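Side-chain contacts in flagellar hook-associated protein (Burkholderia pseudomallei, PDB 4UT1), which probably serves as a structural component of the bacterial flagellum, forming part of the junction between the hook and the filament: residues V231-S234 with G235-L239; A294-Q298 with T299-A303. One frame throughout, in Å; residues are numbered along the deposited sequence.

Contact 1 of 2, residues V231-S234 with G235-L239; sequences VFLS and GGQPL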
loop_
_atom_site.group_PDB
_atom_site.type_symbol
_atom_site.label_atom_id
_atom_site.label_comp_id
_atom_site.label_asym_id
_atom_site.label_seq_id
_atom_site.Cartn_x
_atom_site.Cartn_y
_atom_site.Cartn_z
ATOM N N VAL A 231 21.968 -21.254 29.447
ATOM C CA VAL A 231 21.417 -20.008 28.908
ATOM C C VAL A 231 20.407 -20.289 27.815
ATOM O O VAL A 231 20.646 -21.107 26.921
ATOM C CB VAL A 231 22.519 -19.078 28.354
ATOM C CG1 VAL A 231 21.914 -17.730 27.948
ATOM C CG2 VAL A 231 23.606 -18.874 29.383
ATOM N N PHE A 232 19.273 -19.597 27.892
ATOM C CA PHE A 232 18.182 -19.787 26.952
ATOM C C PHE A 232 17.692 -18.452 26.417
ATOM O O PHE A 232 17.668 -17.456 27.146
ATOM C CB PHE A 232 17.007 -20.509 27.609
ATOM C CG PHE A 232 17.341 -21.870 28.131
ATOM C CD1 PHE A 232 17.942 -22.021 29.368
ATOM C CD2 PHE A 232 17.031 -23.000 27.391
ATOM C CE1 PHE A 232 18.245 -23.287 29.856
ATOM C CE2 PHE A 232 17.327 -24.262 27.866
ATOM C CZ PHE A 232 17.933 -24.407 29.101
ATOM N N LEU A 233 17.312 -18.444 25.148
ATOM C CA LEU A 233 16.555 -17.323 24.593
ATOM C C LEU A 233 15.216 -17.273 25.300
ATOM O O LEU A 233 14.689 -18.309 25.707
ATOM C CB LEU A 233 16.364 -17.475 23.083
ATOM C CG LEU A 233 17.597 -17.156 22.233
ATOM C CD1 LEU A 233 17.351 -17.531 20.788
ATOM C CD2 LEU A 233 17.987 -15.687 22.348
ATOM N N SER A 234 14.661 -16.073 25.442
ATOM C CA SER A 234 13.416 -15.898 26.178
ATOM C C SER A 234 12.339 -16.842 25.669
ATOM O O SER A 234 11.479 -17.276 26.429
ATOM C CB SER A 234 12.926 -14.450 26.078
ATOM O OG SER A 234 13.897 -13.540 26.563
ATOM N N GLY A 235 12.404 -17.170 24.381
ATOM C CA GLY A 235 11.408 -18.019 23.752
ATOM C C GLY A 235 11.610 -19.495 24.006
ATOM O O GLY A 235 10.776 -20.311 23.622
ATOM N N GLY A 236 12.729 -19.843 24.634
ATOM C CA GLY A 236 12.986 -21.220 25.031
ATOM C C GLY A 236 14.197 -21.879 24.394
ATOM O O GLY A 236 14.697 -22.880 24.901
ATOM N N GLN A 237 14.663 -21.328 23.277
ATOM C CA GLN A 237 15.780 -21.910 22.537
ATOM C C GLN A 237 17.043 -21.907 23.392
ATOM O O GLN A 237 17.475 -20.860 23.862
ATOM C CB GLN A 237 16.003 -21.142 21.223
ATOM C CG GLN A 237 17.317 -21.440 20.514
ATOM C CD GLN A 237 17.418 -22.864 20.031
ATOM O OE1 GLN A 237 16.502 -23.382 19.392
ATOM N NE2 GLN A 237 18.536 -23.513 20.333
ATOM N N PRO A 238 17.631 -23.090 23.626
ATOM C CA PRO A 238 18.878 -23.084 24.395
ATOM C C PRO A 238 20.013 -22.386 23.644
ATOM O O PRO A 238 20.109 -22.505 22.420
ATOM C CB PRO A 238 19.188 -24.575 24.592
ATOM C CG PRO A 238 18.456 -25.271 23.502
ATOM C CD PRO A 238 17.221 -24.446 23.218
ATOM N N LEU A 239 20.858 -21.668 24.377
ATOM C CA LEU A 239 22.060 -21.073 23.812
ATOM C C LEU A 239 23.305 -21.706 24.420
ATOM O O LEU A 239 24.304 -21.932 23.735
ATOM C CB LEU A 239 22.087 -19.571 24.055
ATOM C CG LEU A 239 21.013 -18.760 23.323
ATOM C CD1 LEU A 239 21.284 -17.306 23.591
ATOM C CD2 LEU A 239 21.008 -19.063 21.819
#

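Contact 2 of 2, residues A294-Q298 with T299-A303; sequences AFRSQ and TLDPA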
loop_
_atom_site.group_PDB
_atom_site.type_symbol
_atom_site.label_atom_id
_atom_site.label_comp_id
_atom_site.label_asym_id
_atom_site.label_seq_id
_atom_site.Cartn_x
_atom_site.Cartn_y
_atom_site.Cartn_z
ATOM N N ALA A 294 11.288 -5.721 15.782
ATOM C CA ALA A 294 10.095 -4.902 16.033
ATOM C C ALA A 294 10.018 -3.686 15.100
ATOM O O ALA A 294 8.942 -3.335 14.613
ATOM C CB ALA A 294 10.060 -4.449 17.483
ATOM N N PHE A 295 11.157 -3.041 14.867
ATOM C CA PHE A 295 11.223 -1.920 13.934
ATOM C C PHE A 295 10.777 -2.359 12.547
ATOM O O PHE A 295 9.975 -1.685 11.900
ATOM C CB PHE A 295 12.648 -1.338 13.876
ATOM C CG PHE A 295 12.875 -0.384 12.727
ATOM C CD1 PHE A 295 12.321 0.884 12.740
ATOM C CD2 PHE A 295 13.652 -0.759 11.633
ATOM C CE1 PHE A 295 12.530 1.755 11.687
ATOM C CE2 PHE A 295 13.862 0.110 10.574
ATOM C CZ PHE A 295 13.295 1.371 10.601
ATOM N N ARG A 296 11.285 -3.503 12.103
ATOM C CA ARG A 296 10.959 -4.012 10.777
ATOM C C ARG A 296 9.461 -4.302 10.603
ATOM O O ARG A 296 8.840 -3.815 9.661
ATOM C CB ARG A 296 11.766 -5.285 10.481
ATOM C CG ARG A 296 11.691 -5.723 9.020
ATOM C CD ARG A 296 12.701 -6.805 8.692
ATOM N NE ARG A 296 12.410 -8.061 9.364
ATOM C CZ ARG A 296 13.211 -9.122 9.334
ATOM N NH1 ARG A 296 14.348 -9.065 8.661
ATOM N NH2 ARG A 296 12.870 -10.238 9.973
ATOM N N SER A 297 8.887 -5.083 11.514
ATOM C CA SER A 297 7.497 -5.527 11.355
ATOM C C SER A 297 6.462 -4.475 11.770
ATOM O O SER A 297 5.332 -4.497 11.279
ATOM C CB SER A 297 7.251 -6.821 12.149
ATOM O OG SER A 297 7.431 -6.604 13.541
ATOM N N GLN A 298 6.825 -3.559 12.665
ATOM C CA GLN A 298 5.816 -2.648 13.207
ATOM C C GLN A 298 5.911 -1.229 12.654
ATOM O O GLN A 298 4.938 -0.472 12.702
ATOM C CB GLN A 298 5.893 -2.624 14.733
ATOM C CG GLN A 298 5.705 -4.012 15.372
ATOM C CD GLN A 298 4.368 -4.643 15.043
ATOM O OE1 GLN A 298 4.292 -5.637 14.311
ATOM N NE2 GLN A 298 3.301 -4.075 15.583
ATOM N N THR A 299 7.062 -0.873 12.102
ATOM C CA THR A 299 7.248 0.478 11.579
ATOM C C THR A 299 7.650 0.471 10.108
ATOM O O THR A 299 6.962 1.056 9.270
ATOM C CB THR A 299 8.313 1.264 12.403
ATOM O OG1 THR A 299 7.794 1.561 13.706
ATOM C CG2 THR A 299 8.696 2.570 11.712
ATOM N N LEU A 300 8.763 -0.185 9.797
ATOM C CA LEU A 300 9.338 -0.127 8.449
ATOM C C LEU A 300 8.432 -0.698 7.351
ATOM O O LEU A 300 8.091 -0.005 6.385
ATOM C CB LEU A 300 10.678 -0.864 8.424
ATOM C CG LEU A 300 11.485 -0.722 7.132
ATOM C CD1 LEU A 300 12.047 0.684 7.030
ATOM C CD2 LEU A 300 12.607 -1.758 7.070
ATOM N N ASP A 301 8.045 -1.962 7.497
ATOM C CA ASP A 301 7.265 -2.619 6.467
ATOM C C ASP A 301 5.868 -1.995 6.359
ATOM O O ASP A 301 5.375 -1.808 5.257
ATOM C CB ASP A 301 7.192 -4.138 6.721
ATOM C CG ASP A 301 8.537 -4.833 6.481
ATOM O OD1 ASP A 301 9.465 -4.172 5.963
ATOM O OD2 ASP A 301 8.682 -6.036 6.815
ATOM N N PRO A 302 5.231 -1.649 7.498
ATOM C CA PRO A 302 3.950 -0.956 7.320
ATOM C C PRO A 302 4.114 0.378 6.618
ATOM O O PRO A 302 3.280 0.732 5.776
ATOM C CB PRO A 302 3.449 -0.761 8.758
ATOM C CG PRO A 302 4.055 -1.924 9.496
ATOM C CD PRO A 302 5.434 -2.060 8.894
ATOM N N ALA A 303 5.177 1.102 6.942
ATOM C CA ALA A 303 5.362 2.423 6.363
ATOM C C ALA A 303 5.519 2.309 4.857
ATOM O O ALA A 303 4.949 3.104 4.123
ATOM C CB ALA A 303 6.565 3.137 6.968
#

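Contact 1 of 2, residues V231-S234 with G235-L239
The backbone N of Leu-239 reaches Val-231 O at 2.6 Å, a nearly straight bond that ties the returning chain to strand 228-233. Two residues closer to the bend, Leu-233 N gives its hydrogen to Gln-237 O at 2.7 Å, and the same oxygen also receives a CA-H...O contact from Phe-232. Leu-233 O then takes the hydrogen of Gly-236 N, and this bond closes the type I turn from Leu-233 to Gly-236. Gly-236, at a positive phi of 118°, takes the position after the two corner residues.

Phe-232 and Pro-238 form a non-hydrogen-bonded antiparallel pair, with their side chains on one face of the sheet. The phenyl ring slants across the proline, CE2 lying 3.8 Å from Pro-238 CB, while Gly-236 O meets the ring edge at CD2, 3.4 Å away. Leu-233 and Leu-239 cross at about a right angle, Leu-233 CD2 meeting Leu-239 CD1 at 3.9 Å. Leu-233 also runs alongside Gln-237, its CD1 touching CB and CG of that residue.

Gln-237 carries its CG anti to its own nitrogen (chi1 167°) and then bends at chi2, and this bend brings NE2 back to Pro-238 O at 2.8 Å, on a lone pair in the carbonyl plane. Its OE1 is hydrogen-bonded to Ser-264 OG, so both ends of the amide are held and its rotation is fixed. Val-220 and Leu-248, from the flanking strands, pack on Leu-239. The whole is a tight beta hairpin within an antiparallel sheet of consecutive strands: 228-233 and 238-241 are joined by a type I turn followed by a G1 bulge at Gly-236, the 3:5 hairpin loop.

Contact 2 of 2, residues A294-Q298 with T299-A303
Phe-295 lays its ring over the start of the Leu-300 side chain: Leu-300 CB stands 3.9 Å above the ring plane, displaced toward the rim, in a CH-pi contact. Farther out, Leu-300 CD1 comes to 3.8 Å from Phe-295 CZ. Thr-299 approaches the same ring obliquely, its methyl CG2 nearest CE1. With CG anti to the backbone nitrogen (chi1 167°), the phenyl swings toward the following turn, although its first bond does not aim there. Tyr-95 and Leu-98 of helix 80-106 also touch this side chain.

Arg-296 and Asp-301 run side by side in the same direction, with guanidinium and carboxylate planes only 11° apart. They do not form a salt bridge: Asp-301 OD2 meets the aliphatic CG of Arg-296 at 3.7 Å, whereas NE stays 4.9 Å from OD2. The arginine's NH2 pairs with Asp-281 while its NH1 bonds to Leu-260 O. Asp-301 OD1 makes its own salt bridge to Arg-162.

Phe-295 O accepts from two amides, Leu-300 N almost along the C=O axis at 2.9 Å and Thr-299 N from above the carbonyl plane at 3.0 Å. Asp-301 N reaches back to Arg-296 O, again five residues along, so the helix widens into a pi-type turn. Pro-302 has no amide hydrogen to continue the ladder; its ring instead lies against Ser-297 O, with CG at 3.4 Å, at a kink in helix 287-322. Apolar contact and backbone bonding therefore join the two turns, while the buried charges of Arg-296 and Asp-301 are probably balanced chiefly by separate partners of opposite charge, Asp-281 and Arg-162, rather than by each other.

Contact 1 comes first in the sequence, and the two do not touch: their centres are about 25 Å apart and their nearest atoms about 13 Å. The centre of contact 1 lies about 36 Å from the centre of the chain, in the six-stranded sheet; that of contact 2 is only about 13 Å from it, on helix 287-322 among the long helices. Strand 260-265 of that sheet approaches both, through Ser-264 beside contact 1 and Leu-260 beside contact 2. Both belong to the part of the chain assigned to the FlgK helical domain, one at a hairpin bend and the other at a helix irregularity.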